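Local coordinates for MlnD (Bacillus methylotrophicus, PDB 5IL5), which forms the dehydratase domain of a trans-AT polyketide synthase and probably removes water from beta-hydroxyacyl intermediates during assembly of the antibiotic macrolactin, at residues Pro34-Asn39 and Gln46-Asn51; Ser107-Arg112 and Lys128-Ser133. All blocks are in the same frame, centred on the assembly; numbering follows the deposited sequence.

Contact 1: Pro34-Asn39 and Gln46-Asn51; sequences PYISCN and QKFLIN
Three backbone hydrogen bonds tie this antiparallel hairpin together. Asn-51 N gives to Tyr-35 O (3.0 Å) from above the carbonyl plane, whereas Ser-37 N reaches Leu-49 O (3.0 Å) nearly along the C=O axis. Leu-49 N returns an almost straight bond to Cys-38 O (3.0 Å, 169° at the hydrogen). Ser-37 and Cys-38 share Leu-49 as partner, a beta bulge, and Ser-37 bends into a near-helical backbone (psi -37°).

Apolar contacts line the face of Ile-36, Phe-48 and Ile-50. Ile-36 sends CG2, anti to its backbone N, onto Phe-48 CB (3.6 Å), while its CG1 meets Ile-50 CD1 at 4.0 Å. Asn-39 lies obliquely against the Phe-48 ring, its amide plane turned 41° from it. On the other face, Cys-38 SG rests on Leu-49 CB at 4.0 Å, with Leu-49 CD2 3.4 Å from Ser-37 OG.

Asn-39 OD1 is hydrogen-bonded to Ser-41 OG; its ND2 makes a weak hydrogen bond to Ser-41 O of the second subunit. At this border of the predicted N-terminal hotdog fold, Ile-36 and Phe-48 pack on helix 74-86 through Ala-80, Ala-81 and Met-84; strand 46-50 pairs onward with strand 111-117, and strand 36-39 is one of the chain's two outermost strands.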
# COMPACT_ATOMS: atom_id res chain seq x y z
N PRO A 34 10.99 8.84 -3.60
CA PRO A 34 12.41 8.47 -3.45
C PRO A 34 12.76 7.87 -2.09
O PRO A 34 13.72 7.09 -2.00
CB PRO A 34 13.15 9.81 -3.67
CG PRO A 34 12.14 10.76 -4.25
CD PRO A 34 10.85 10.03 -4.45
N TYR A 35 12.03 8.21 -1.03
CA TYR A 35 12.26 7.65 0.29
C TYR A 35 11.16 6.69 0.73
O TYR A 35 11.29 6.10 1.81
CB TYR A 35 12.39 8.77 1.34
CG TYR A 35 13.27 9.94 0.96
CD1 TYR A 35 14.50 9.75 0.34
CD2 TYR A 35 12.90 11.23 1.28
CE1 TYR A 35 15.30 10.82 0.01
CE2 TYR A 35 13.70 12.31 0.97
CZ TYR A 35 14.90 12.10 0.33
OH TYR A 35 15.70 13.17 0.02
N ILE A 36 10.09 6.53 -0.04
CA ILE A 36 8.98 5.65 0.32
C ILE A 36 8.80 4.63 -0.79
O ILE A 36 8.53 4.99 -1.94
CB ILE A 36 7.68 6.45 0.56
CG1 ILE A 36 7.89 7.54 1.62
CG2 ILE A 36 6.54 5.52 0.96
CD1 ILE A 36 6.75 8.54 1.71
N SER A 37 8.95 3.35 -0.45
CA SER A 37 8.91 2.30 -1.46
C SER A 37 7.51 1.77 -1.72
O SER A 37 7.17 1.46 -2.87
CB SER A 37 9.84 1.15 -1.07
OG SER A 37 9.39 0.47 0.08
N CYS A 38 6.67 1.66 -0.69
CA CYS A 38 5.34 1.10 -0.89
C CYS A 38 4.47 1.39 0.32
O CYS A 38 4.95 1.83 1.37
CB CYS A 38 5.41 -0.41 -1.14
SG CYS A 38 6.17 -1.36 0.18
N ASN A 39 3.18 1.12 0.16
CA ASN A 39 2.17 1.30 1.20
C ASN A 39 1.94 -0.04 1.89
O ASN A 39 1.62 -1.03 1.23
CB ASN A 39 0.88 1.85 0.60
CG ASN A 39 -0.20 2.08 1.64
OD1 ASN A 39 -0.18 1.49 2.72
ND2 ASN A 39 -1.13 2.96 1.32
N GLN A 46 -2.53 2.98 9.37
CA GLN A 46 -2.00 3.48 8.11
C GLN A 46 -0.49 3.63 8.19
O GLN A 46 0.03 4.20 9.15
CB GLN A 46 -2.65 4.83 7.80
CG GLN A 46 -2.10 5.56 6.59
CD GLN A 46 -2.69 5.09 5.27
OE1 GLN A 46 -3.81 4.60 5.21
NE2 GLN A 46 -1.91 5.23 4.20
N LYS A 47 0.22 3.13 7.18
CA LYS A 47 1.67 3.21 7.28
C LYS A 47 2.33 2.86 5.95
O LYS A 47 1.76 2.15 5.13
CB LYS A 47 2.17 2.27 8.39
CG LYS A 47 1.60 0.87 8.29
CD LYS A 47 1.91 0.07 9.52
CE LYS A 47 1.01 -1.14 9.59
NZ LYS A 47 1.49 -2.11 10.59
N PHE A 48 3.55 3.38 5.78
CA PHE A 48 4.35 3.20 4.58
C PHE A 48 5.74 2.71 4.95
O PHE A 48 6.24 2.97 6.05
CB PHE A 48 4.49 4.50 3.78
CG PHE A 48 3.19 5.12 3.34
CD1 PHE A 48 2.45 5.92 4.20
CD2 PHE A 48 2.75 4.96 2.04
CE1 PHE A 48 1.28 6.51 3.78
CE2 PHE A 48 1.57 5.55 1.62
CZ PHE A 48 0.84 6.32 2.49
N LEU A 49 6.38 2.01 4.01
CA LEU A 49 7.73 1.50 4.19
C LEU A 49 8.75 2.53 3.68
O LEU A 49 8.67 2.98 2.53
CB LEU A 49 7.90 0.18 3.43
CG LEU A 49 9.08 -0.72 3.79
CD1 LEU A 49 8.79 -2.11 3.25
CD2 LEU A 49 10.39 -0.21 3.26
N ILE A 50 9.70 2.90 4.53
CA ILE A 50 10.75 3.84 4.17
C ILE A 50 11.98 3.06 3.71
O ILE A 50 12.38 2.08 4.35
CB ILE A 50 11.11 4.75 5.36
CG1 ILE A 50 9.88 5.51 5.88
CG2 ILE A 50 12.25 5.71 4.99
CD1 ILE A 50 9.59 6.81 5.17
N ASN A 51 12.62 3.52 2.64
CA ASN A 51 13.87 2.92 2.19
C ASN A 51 14.75 4.01 1.62
O ASN A 51 14.48 4.53 0.53
CB ASN A 51 13.63 1.81 1.17
CG ASN A 51 14.92 1.15 0.74
OD1 ASN A 51 15.94 1.24 1.44
ND2 ASN A 51 14.88 0.44 -0.39

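Contact 2: Ser107-Arg112 and Lys128-Ser133; sequences SNEQIR and KQSDSS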
# COMPACT_ATOMS: atom_id res chain seq x y z
N SER A 107 23.25 -3.96 9.43
CA SER A 107 22.02 -4.61 9.88
C SER A 107 20.84 -4.21 9.02
O SER A 107 19.95 -5.02 8.76
CB SER A 107 21.74 -4.25 11.33
OG SER A 107 21.74 -2.84 11.50
N ASN A 108 20.83 -2.96 8.56
CA ASN A 108 19.71 -2.42 7.80
C ASN A 108 18.41 -2.62 8.57
O ASN A 108 17.67 -3.57 8.32
CB ASN A 108 19.63 -3.09 6.43
CG ASN A 108 18.66 -2.38 5.50
OD1 ASN A 108 18.61 -1.15 5.46
ND2 ASN A 108 17.90 -3.16 4.74
N GLU A 109 18.13 -1.72 9.50
CA GLU A 109 16.84 -1.71 10.19
C GLU A 109 15.81 -1.10 9.25
O GLU A 109 15.97 0.04 8.80
CB GLU A 109 16.93 -0.93 11.50
CG GLU A 109 17.62 -1.67 12.65
CD GLU A 109 16.89 -2.92 13.06
OE1 GLU A 109 15.65 -2.88 13.15
OE2 GLU A 109 17.55 -3.96 13.28
N GLN A 110 14.76 -1.86 8.94
CA GLN A 110 13.71 -1.37 8.06
C GLN A 110 12.96 -0.24 8.75
O GLN A 110 12.59 -0.35 9.92
CB GLN A 110 12.77 -2.51 7.69
CG GLN A 110 12.03 -2.32 6.37
CD GLN A 110 12.94 -2.43 5.16
OE1 GLN A 110 13.00 -1.52 4.34
NE2 GLN A 110 13.64 -3.55 5.05
N ILE A 111 12.74 0.86 8.03
CA ILE A 111 12.12 2.06 8.58
C ILE A 111 10.72 2.22 8.01
O ILE A 111 10.51 2.04 6.80
CB ILE A 111 12.97 3.31 8.26
CG1 ILE A 111 14.39 3.14 8.82
CG2 ILE A 111 12.31 4.56 8.83
CD1 ILE A 111 15.45 3.85 7.99
N ARG A 112 9.77 2.58 8.87
CA ARG A 112 8.39 2.79 8.48
C ARG A 112 7.88 4.08 9.09
O ARG A 112 8.40 4.55 10.11
CB ARG A 112 7.49 1.65 8.95
CG ARG A 112 7.23 1.70 10.44
CD ARG A 112 6.52 0.49 10.95
NE ARG A 112 6.18 0.65 12.36
CZ ARG A 112 5.30 -0.11 13.00
NH1 ARG A 112 4.68 -1.08 12.35
NH2 ARG A 112 5.03 0.11 14.28
N LYS A 128 11.62 2.50 13.62
CA LYS A 128 12.12 1.19 13.24
C LYS A 128 10.95 0.23 13.15
O LYS A 128 10.09 0.20 14.04
CB LYS A 128 13.14 0.66 14.25
CG LYS A 128 14.48 1.39 14.30
CD LYS A 128 15.48 0.60 15.14
CE LYS A 128 16.85 1.27 15.19
NZ LYS A 128 17.66 0.88 16.39
N GLN A 129 10.90 -0.55 12.07
CA GLN A 129 9.83 -1.52 11.93
C GLN A 129 9.94 -2.64 12.96
O GLN A 129 8.92 -3.18 13.39
CB GLN A 129 9.83 -2.08 10.51
CG GLN A 129 8.65 -2.96 10.22
CD GLN A 129 8.50 -3.26 8.75
OE1 GLN A 129 9.42 -3.78 8.12
NE2 GLN A 129 7.35 -2.91 8.19
N SER A 130 11.16 -3.01 13.34
CA SER A 130 11.34 -4.18 14.20
C SER A 130 10.75 -3.96 15.59
O SER A 130 10.18 -4.89 16.17
CB SER A 130 12.82 -4.55 14.29
OG SER A 130 13.56 -3.51 14.90
N ASP A 131 10.89 -2.76 16.15
CA ASP A 131 10.49 -2.51 17.53
C ASP A 131 9.68 -1.23 17.69
O ASP A 131 9.40 -0.84 18.83
CB ASP A 131 11.73 -2.48 18.44
CG ASP A 131 12.63 -1.30 18.19
OD1 ASP A 131 12.52 -0.66 17.12
OD2 ASP A 131 13.48 -1.01 19.05
N SER A 132 9.30 -0.56 16.60
CA SER A 132 8.45 0.63 16.60
C SER A 132 9.08 1.81 17.33
O SER A 132 8.38 2.78 17.67
CB SER A 132 7.07 0.33 17.20
OG SER A 132 7.10 0.34 18.62
N SER A 133 10.38 1.75 17.62
CA SER A 133 11.07 2.85 18.30
C SER A 133 11.20 4.06 17.39
O SER A 133 11.51 3.94 16.20
CB SER A 133 12.44 2.37 18.77
OG SER A 133 13.24 2.04 17.66
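Ile-111 and Lys-128 form an antiparallel, non-hydrogen-bonded pair with CA atoms 4.8 Å apart, and just beyond it Gln-129 N gives a straight bond to Gln-110 O (2.7 Å, 169° at the hydrogen), in the carbonyl plane.

The side chains of the two bonded residues, Gln-110 and Gln-129, run side by side in the same direction, and Gln-129 OE1 comes within 3.5 Å of Gln-110 CG. Glu-109 folds back at chi2 (-62°), so that OE1 accepts from Ser-130 OG (2.8 Å), the hydroxyl arriving from above the carboxylate plane. The same bend lays Glu-109 CG across the extended Lys-128 chain, 4.0 Å from its CE. Their charged ends do not touch, so any attraction is probably weak. Arg-112 leaves the strand with CG set between backbone N and carbonyl carbon (chi1 74°), then extends to cross Gln-129 at about a right angle. Its NH2 passes 3.6 Å from Ser-132 CB, while Glu-127 OE1 holds that nitrogen in a salt bridge.

Within the loop, Asp-131 OD1 accepts from both Ser-133 N and Ser-133 OG, the former bond making an Asx turn. Lys-128 N bonds to Ser-133 O (3.0 Å), closing the chain reversal between strands 122-128 and 134-140: a hairpin loop on the surface of the predicted N-terminal hotdog fold, lying against the start of strand 111-117 and the residues before it.

Strand 46-50 of contact 1 and strand 111-117 of contact 2 are direct neighbours in the antiparallel sheet, and Ile-50 N to Ile-111 O, at 2.6 Å, is a probable hydrogen bond between them. Contact 1 is partly buried: half its touching residues are buried, and aliphatic and aromatic groups fill the side toward helix 74-86. Contact 2, its centre about 12 Å away from that of contact 1, is a surface contact made by polar and charged chains along a turn. Where they meet, the chemistry is mixed: Leu-49 packs against Gln-110, while Lys-47 and Arg-112 bring like charges close, each with its own acidic partner, Asp-42 and Glu-127.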